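Local coordinates for protein DegQ (Legionella fallonii, PDB 3PV2) that probably works as a trypsin-like HtrA serine protease and chaperone that encloses its own proteolytic chamber by assembling into large 12-subunit particles, at residues I92-V97 and I217-A222; D110-K115 and I132-L137; A116-G121 and A128-D133. All coordinates share one frame; numbering follows the deposited sequence.

Interaction 1. Residues I92-V97 and I217-A222; sequences ITNDHV and IGINTA
Ile92 and Ile219 make the close-packed end of this contact. The CG2 methyl of Ile92 lies 4.0 Å from CG1 of Ile219, and the two side chains cross at about a right angle. With CG1 beside the backbone N (chi1 -66°), Ile92 has CG2 anti to it and offers that methyl to Ile219, while its CD1 arm turns back toward its own sheet. Asn94 comes next, at the N-cap position of helix 95-98. It faces the backbone of Asn220 and Thr221, with 6.8 Å from Asn94 CA to Thr221 CA. Packing then thins toward His96, which is partly exposed. CE1 of His96 meets the Thr221 CG2 methyl at 3.9 Å, with the methyl at the ring edge and near its plane. Ala222 O is 4.0 Å from the same CE1 and lies obliquely to the ring. The ND1 of His96 is hydrogen-bonded to Asp126 and the ring also touches Ser205, consistent with the His-Asp-Ser catalytic triad of trypsin-like proteases. The contact thus lies between the two barrels: strand 90-93, beside strand 127-131, belongs to one, and strand 216-221, beside strand 208-211, to the other, while Val242 of helix 239-252 packs against both Ile92 and Ile219.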
# COMPACT_ATOMS: atom_id res chain seq x y z
N ILE B 92 -12.45 -3.20 50.47
CA ILE B 92 -12.76 -4.03 49.31
C ILE B 92 -12.43 -3.26 48.05
O ILE B 92 -12.72 -2.07 47.94
CB ILE B 92 -14.27 -4.42 49.25
CG1 ILE B 92 -14.65 -5.32 50.41
CG2 ILE B 92 -14.58 -5.22 48.03
CD1 ILE B 92 -13.85 -6.53 50.57
N THR B 93 -11.90 -3.94 47.07
CA THR B 93 -11.76 -3.32 45.78
C THR B 93 -11.92 -4.37 44.72
O THR B 93 -12.29 -5.50 45.03
CB THR B 93 -10.44 -2.57 45.67
OG1 THR B 93 -10.47 -1.79 44.45
CG2 THR B 93 -9.21 -3.56 45.71
N ASN B 94 -11.71 -4.04 43.44
CA ASN B 94 -11.76 -5.11 42.43
C ASN B 94 -10.47 -5.87 42.33
O ASN B 94 -9.40 -5.29 42.48
CB ASN B 94 -11.97 -4.53 41.09
CG ASN B 94 -13.32 -3.85 40.95
OD1 ASN B 94 -14.38 -4.44 41.27
ND2 ASN B 94 -13.31 -2.66 40.38
N ASP B 95 -10.52 -7.15 41.98
CA ASP B 95 -9.27 -7.87 41.69
C ASP B 95 -8.49 -7.25 40.52
O ASP B 95 -7.26 -7.15 40.58
CB ASP B 95 -9.52 -9.38 41.44
CG ASP B 95 -8.26 -10.23 41.60
OD1 ASP B 95 -7.92 -10.94 40.64
OD2 ASP B 95 -7.60 -10.21 42.68
N HIS B 96 -9.18 -6.86 39.45
CA HIS B 96 -8.48 -6.28 38.29
C HIS B 96 -7.73 -5.00 38.65
O HIS B 96 -6.72 -4.71 38.04
CB HIS B 96 -9.38 -6.08 37.09
CG HIS B 96 -10.26 -4.87 37.15
ND1 HIS B 96 -11.60 -4.94 37.42
CD2 HIS B 96 -9.99 -3.56 36.92
CE1 HIS B 96 -12.12 -3.73 37.38
NE2 HIS B 96 -11.16 -2.87 37.10
N VAL B 97 -8.18 -4.26 39.67
CA VAL B 97 -7.46 -3.06 40.10
C VAL B 97 -6.07 -3.42 40.64
O VAL B 97 -5.07 -2.73 40.37
CB VAL B 97 -8.33 -2.25 41.12
CG1 VAL B 97 -7.56 -1.16 41.85
CG2 VAL B 97 -9.53 -1.64 40.40
N ILE B 217 -24.78 -1.17 48.69
CA ILE B 217 -25.42 -2.31 48.03
C ILE B 217 -24.60 -3.00 46.97
O ILE B 217 -24.94 -4.06 46.51
CB ILE B 217 -26.75 -1.89 47.46
CG1 ILE B 217 -26.59 -0.71 46.46
CG2 ILE B 217 -27.64 -1.50 48.63
CD1 ILE B 217 -27.62 -0.67 45.53
N GLY B 218 -23.47 -2.44 46.59
CA GLY B 218 -22.64 -3.10 45.60
C GLY B 218 -21.26 -2.51 45.53
O GLY B 218 -21.04 -1.41 46.05
N ILE B 219 -20.36 -3.23 44.88
CA ILE B 219 -19.05 -2.72 44.55
C ILE B 219 -18.97 -2.49 43.07
O ILE B 219 -19.16 -3.43 42.29
CB ILE B 219 -17.96 -3.67 44.98
CG1 ILE B 219 -17.98 -3.84 46.51
CG2 ILE B 219 -16.57 -3.13 44.59
CD1 ILE B 219 -17.74 -2.60 47.33
N ASN B 220 -18.76 -1.23 42.67
CA ASN B 220 -18.71 -0.86 41.23
C ASN B 220 -17.60 -1.68 40.55
O ASN B 220 -16.50 -1.86 41.12
CB ASN B 220 -18.36 0.61 41.00
CG ASN B 220 -19.16 1.57 41.89
OD1 ASN B 220 -18.63 2.57 42.47
ND2 ASN B 220 -20.42 1.29 41.99
N THR B 221 -17.87 -2.13 39.35
CA THR B 221 -16.85 -2.76 38.53
C THR B 221 -16.97 -2.23 37.12
O THR B 221 -17.97 -2.43 36.48
CB THR B 221 -17.10 -4.24 38.40
OG1 THR B 221 -17.32 -4.75 39.70
CG2 THR B 221 -15.85 -4.95 37.78
N ALA B 222 -15.92 -1.63 36.60
CA ALA B 222 -15.95 -1.11 35.25
C ALA B 222 -15.48 -2.20 34.30
O ALA B 222 -14.30 -2.52 34.29
CB ALA B 222 -15.07 0.13 35.14

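Interaction 2. Residues D110-K115 and I132-L137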
# COMPACT_ATOMS: atom_id res chain seq x y z
N ASP B 110 -9.27 12.05 54.25
CA ASP B 110 -8.57 12.98 55.14
C ASP B 110 -7.12 13.26 54.73
O ASP B 110 -6.44 14.05 55.36
CB ASP B 110 -8.68 12.55 56.61
CG ASP B 110 -7.83 11.35 56.93
OD1 ASP B 110 -6.82 11.14 56.24
OD2 ASP B 110 -8.18 10.62 57.88
N GLY B 111 -6.63 12.58 53.71
CA GLY B 111 -5.30 12.84 53.18
C GLY B 111 -4.16 11.86 53.49
O GLY B 111 -3.12 11.91 52.87
N ARG B 112 -4.35 10.97 54.44
CA ARG B 112 -3.27 10.04 54.78
C ARG B 112 -3.06 9.06 53.62
O ARG B 112 -4.05 8.62 53.04
CB ARG B 112 -3.63 9.25 56.03
CG ARG B 112 -3.88 10.09 57.27
CD ARG B 112 -4.25 9.21 58.47
NE ARG B 112 -5.70 9.10 58.64
CZ ARG B 112 -6.32 8.17 59.37
NH1 ARG B 112 -5.63 7.25 60.04
NH2 ARG B 112 -7.66 8.16 59.44
N ARG B 113 -1.80 8.75 53.28
CA ARG B 113 -1.45 7.77 52.24
C ARG B 113 -0.91 6.53 52.95
O ARG B 113 0.14 6.62 53.58
CB ARG B 113 -0.41 8.27 51.24
CG ARG B 113 -0.76 9.51 50.44
CD ARG B 113 -1.05 9.18 48.96
NE ARG B 113 0.14 8.83 48.20
CZ ARG B 113 0.19 8.06 47.10
NH1 ARG B 113 -0.90 7.50 46.55
NH2 ARG B 113 1.38 7.83 46.53
N LEU B 114 -1.62 5.41 52.88
CA LEU B 114 -1.25 4.20 53.65
C LEU B 114 -0.79 3.07 52.77
O LEU B 114 -1.37 2.80 51.70
CB LEU B 114 -2.42 3.73 54.50
CG LEU B 114 -2.86 4.80 55.49
CD1 LEU B 114 -4.26 4.55 55.94
CD2 LEU B 114 -1.84 4.90 56.71
N LYS B 115 0.26 2.37 53.21
CA LYS B 115 0.70 1.15 52.57
C LYS B 115 -0.36 0.07 52.83
O LYS B 115 -0.82 -0.10 53.94
CB LYS B 115 2.03 0.76 53.18
CG LYS B 115 2.75 -0.40 52.56
CD LYS B 115 4.21 -0.45 53.09
CE LYS B 115 4.69 -1.87 53.15
NZ LYS B 115 4.19 -2.64 51.95
N ILE B 132 -5.22 -2.15 55.85
CA ILE B 132 -4.40 -0.98 56.15
C ILE B 132 -4.37 -0.93 57.67
O ILE B 132 -5.30 -1.41 58.32
CB ILE B 132 -4.96 0.34 55.57
CG1 ILE B 132 -6.42 0.54 55.98
CG2 ILE B 132 -4.84 0.36 54.06
CD1 ILE B 132 -6.98 1.95 55.66
N ASP B 133 -3.30 -0.43 58.25
CA ASP B 133 -3.25 -0.33 59.69
C ASP B 133 -3.48 1.10 59.97
O ASP B 133 -2.54 1.89 59.88
CB ASP B 133 -1.88 -0.70 60.27
CG ASP B 133 -1.35 -2.05 59.78
OD1 ASP B 133 -2.12 -3.05 59.59
OD2 ASP B 133 -0.11 -2.10 59.58
N ALA B 134 -4.73 1.46 60.28
CA ALA B 134 -5.00 2.84 60.71
C ALA B 134 -6.14 2.92 61.71
O ALA B 134 -6.94 2.00 61.85
CB ALA B 134 -5.28 3.75 59.52
N LYS B 135 -6.18 4.06 62.39
CA LYS B 135 -7.22 4.42 63.33
C LYS B 135 -8.03 5.55 62.72
O LYS B 135 -7.66 6.07 61.68
CB LYS B 135 -6.63 4.95 64.63
CG LYS B 135 -5.17 4.54 64.94
CD LYS B 135 -4.12 5.45 64.25
CE LYS B 135 -2.91 5.73 65.18
NZ LYS B 135 -2.36 4.52 65.89
N ASN B 136 -9.09 5.95 63.39
CA ASN B 136 -9.89 7.08 62.93
C ASN B 136 -10.41 6.74 61.54
O ASN B 136 -10.36 7.57 60.64
CB ASN B 136 -9.02 8.34 62.86
CG ASN B 136 -9.79 9.64 63.04
OD1 ASN B 136 -9.34 10.50 63.77
ND2 ASN B 136 -10.93 9.80 62.35
N LEU B 137 -10.85 5.49 61.37
CA LEU B 137 -11.36 4.98 60.11
C LEU B 137 -12.87 4.94 60.19
O LEU B 137 -13.43 4.60 61.23
CB LEU B 137 -10.76 3.59 59.83
CG LEU B 137 -9.73 3.45 58.70
CD1 LEU B 137 -8.68 4.52 58.56
CD2 LEU B 137 -9.08 2.10 58.81
O HOH W 1 -1.46 0.56 56.48
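Arg112 reaches across to the backbone of Lys135 and Asn136, and its side chain can be followed atom by atom. From CB the chain sets out with CG anti to the carbonyl carbon (chi1 -60°) and runs straight on to CD; the bend comes at chi3, -95°, which swings the guanidinium round so that it can meet Asp110 and the 132-137 loop together. NE bonds to OD2 of Asp110 at 3.0 Å, with a weaker, longer bond to OD1. NH2 closes the side-on grip by binding the same OD2 on its syn side, completing a salt bridge. At the tip, NH1 and NH2 converge end-on on one oxygen: NH1 donates to Lys135 O at 2.9 Å and NH2 to the same oxygen at 3.1 Å. NH2 also sends a weak bond to Asn136 O. Both carbonyl oxygens lie at the guanidinium edge, near its plane. NH1 further touches the methyl of Ala134, CB, at 3.6 Å.

Beside this polar end, Leu114 CD1 touches both Ile132 CD1 and Ala134 CB, 3.8 Å from each, and the Leu114 and Ile132 side chains cross at about a right angle. Near the end where the segments come together, a water bridges Lys115 O, to which it donates, and Asp133 N, from which it accepts. Asp110 OD1 also takes the backbone N of Arg112 in an Asx turn, so the carboxylate holds both ends of the arginine. Glu270 of a second subunit packs on Arg112 as well. With Asp110 to balance its charge, the guanidinium probably polarises the Lys135 carbonyl, and the bidentate grip should restrain rotation of the planar group at this surface.

Interaction 3. Residues A116-G121 and A128-D133; sequences ARLIGG and AVLKID
The beta hairpin of strands 113-122 and 127-131 is zipped here by antiparallel backbone bonds. Arg117 and Lys131 form a hydrogen-bonded pair: Arg117 N donates to Lys131 O at 2.8 Å, and Lys131 N returns a bond to Arg117 O. Leu118 stands opposite Leu130 in a non-hydrogen-bonded pair, with Leu118 CD2 4.1 Å from Leu130 CD2. Then the register slips by one. Ile119 and Gly120 both face Val129, a classic beta bulge, and Val129 O takes Ile119 N at 2.8 Å and Gly120 N by a longer, weak bond; Val129 N answers to Gly120 O. In the six-stranded N-terminal barrel of the trypsin fold, strand 127-131 sits between this partner and strand 90-93. The bulge brings Ile119 over the Val129 and Lys131 side: its CD1 lies 3.9 Å from Val129 CG1 and just as far from Lys131 CB, and Ile249 of helix 239-252 covers both Ile119 and Val129. Farther from the bulge, the Ala116 methyl, CB, rests 3.9 Å from CG2 of Ile132. On the face of Lys131 and Val129, the Arg117 chain bends at chi3 (71°), and a water at the guanidinium edge accepts from Arg117 NE and donates to Asp133 OD1. Lys131 NZ is 5.3 Å from Arg117 NH2, two like charges near one another without contact.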
# COMPACT_ATOMS: atom_id res chain seq x y z
N ALA B 116 -0.79 -0.66 51.80
CA ALA B 116 -1.90 -1.57 51.99
C ALA B 116 -1.39 -2.95 51.76
O ALA B 116 -0.57 -3.18 50.89
CB ALA B 116 -3.00 -1.27 51.03
N ARG B 117 -1.95 -3.90 52.48
CA ARG B 117 -1.57 -5.28 52.27
C ARG B 117 -2.69 -6.05 51.56
O ARG B 117 -3.84 -5.88 51.88
CB ARG B 117 -1.28 -5.85 53.65
CG ARG B 117 -0.73 -7.23 53.65
CD ARG B 117 0.05 -7.48 55.03
NE ARG B 117 -0.84 -7.59 56.20
CZ ARG B 117 -1.73 -8.58 56.38
NH1 ARG B 117 -1.90 -9.56 55.48
NH2 ARG B 117 -2.49 -8.59 57.48
N LEU B 118 -2.34 -6.95 50.64
CA LEU B 118 -3.34 -7.80 50.00
C LEU B 118 -3.67 -8.99 50.90
O LEU B 118 -2.81 -9.79 51.20
CB LEU B 118 -2.80 -8.32 48.67
CG LEU B 118 -3.70 -8.74 47.51
CD1 LEU B 118 -3.20 -10.07 46.97
CD2 LEU B 118 -5.21 -8.81 47.81
N ILE B 119 -4.93 -9.12 51.30
CA ILE B 119 -5.34 -10.28 52.06
C ILE B 119 -5.57 -11.39 51.09
O ILE B 119 -5.13 -12.48 51.33
CB ILE B 119 -6.56 -10.00 52.90
CG1 ILE B 119 -6.22 -8.91 53.89
CG2 ILE B 119 -7.00 -11.21 53.68
CD1 ILE B 119 -7.18 -8.86 54.97
N GLY B 120 -6.24 -11.11 49.98
CA GLY B 120 -6.41 -12.10 48.92
C GLY B 120 -7.40 -11.54 47.91
O GLY B 120 -8.07 -10.52 48.16
N GLY B 121 -7.50 -12.21 46.77
CA GLY B 121 -8.42 -11.85 45.77
C GLY B 121 -9.08 -13.05 45.18
O GLY B 121 -8.71 -14.18 45.47
N ALA B 128 -11.24 -8.16 45.72
CA ALA B 128 -10.00 -8.30 46.46
C ALA B 128 -10.18 -7.60 47.77
O ALA B 128 -10.91 -6.64 47.85
CB ALA B 128 -8.87 -7.72 45.72
N VAL B 129 -9.53 -8.13 48.79
CA VAL B 129 -9.56 -7.60 50.13
C VAL B 129 -8.15 -7.11 50.45
O VAL B 129 -7.14 -7.82 50.18
CB VAL B 129 -9.95 -8.68 51.11
CG1 VAL B 129 -10.10 -8.13 52.50
CG2 VAL B 129 -11.22 -9.43 50.63
N LEU B 130 -8.11 -5.90 51.01
CA LEU B 130 -6.89 -5.22 51.38
C LEU B 130 -7.02 -4.86 52.86
O LEU B 130 -8.15 -4.62 53.37
CB LEU B 130 -6.73 -3.89 50.61
CG LEU B 130 -6.73 -3.88 49.07
CD1 LEU B 130 -6.52 -2.44 48.55
CD2 LEU B 130 -5.71 -4.82 48.50
N LYS B 131 -5.87 -4.71 53.50
CA LYS B 131 -5.84 -4.27 54.86
C LYS B 131 -4.83 -3.12 55.04
O LYS B 131 -3.74 -3.13 54.48
CB LYS B 131 -5.50 -5.45 55.74
CG LYS B 131 -5.02 -5.06 57.09
CD LYS B 131 -5.78 -5.72 58.23
CE LYS B 131 -5.27 -5.14 59.59
NZ LYS B 131 -5.73 -5.94 60.74
N ILE B 132 -5.22 -2.15 55.85
CA ILE B 132 -4.40 -0.98 56.15
C ILE B 132 -4.37 -0.93 57.67
O ILE B 132 -5.30 -1.41 58.32
CB ILE B 132 -4.96 0.34 55.57
CG1 ILE B 132 -6.42 0.54 55.98
CG2 ILE B 132 -4.84 0.36 54.06
CD1 ILE B 132 -6.98 1.95 55.66
N ASP B 133 -3.30 -0.43 58.25
CA ASP B 133 -3.25 -0.33 59.69
C ASP B 133 -3.48 1.10 59.97
O ASP B 133 -2.54 1.89 59.88
CB ASP B 133 -1.88 -0.70 60.27
CG ASP B 133 -1.35 -2.05 59.78
OD1 ASP B 133 -2.12 -3.05 59.59
OD2 ASP B 133 -0.11 -2.10 59.58
O HOH W 2 -1.18 -5.47 57.74

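Coming from the N terminus, the chain first passes 92-97, which waits for its partner until 217-222, so interaction 1 closes the longest loop, and the other two are nested inside it. Interaction 2 opens at 110-115 and shuts at 132-137. Within that span 116-121 turns back on 128-133 as interaction 3, and the two share Ile132 and Asp133 at their closing ends. Interaction 3 pairs the strands of the hairpin, and interaction 2 ties the start of strand 113-122 to the loop that follows strand 127-131. Thr93 O meets Ala128 N at 2.9 Å, probably a hydrogen bond, joining interactions 1 and 3 through adjacent strands. Interaction 1 then carries the connection from this barrel to the second.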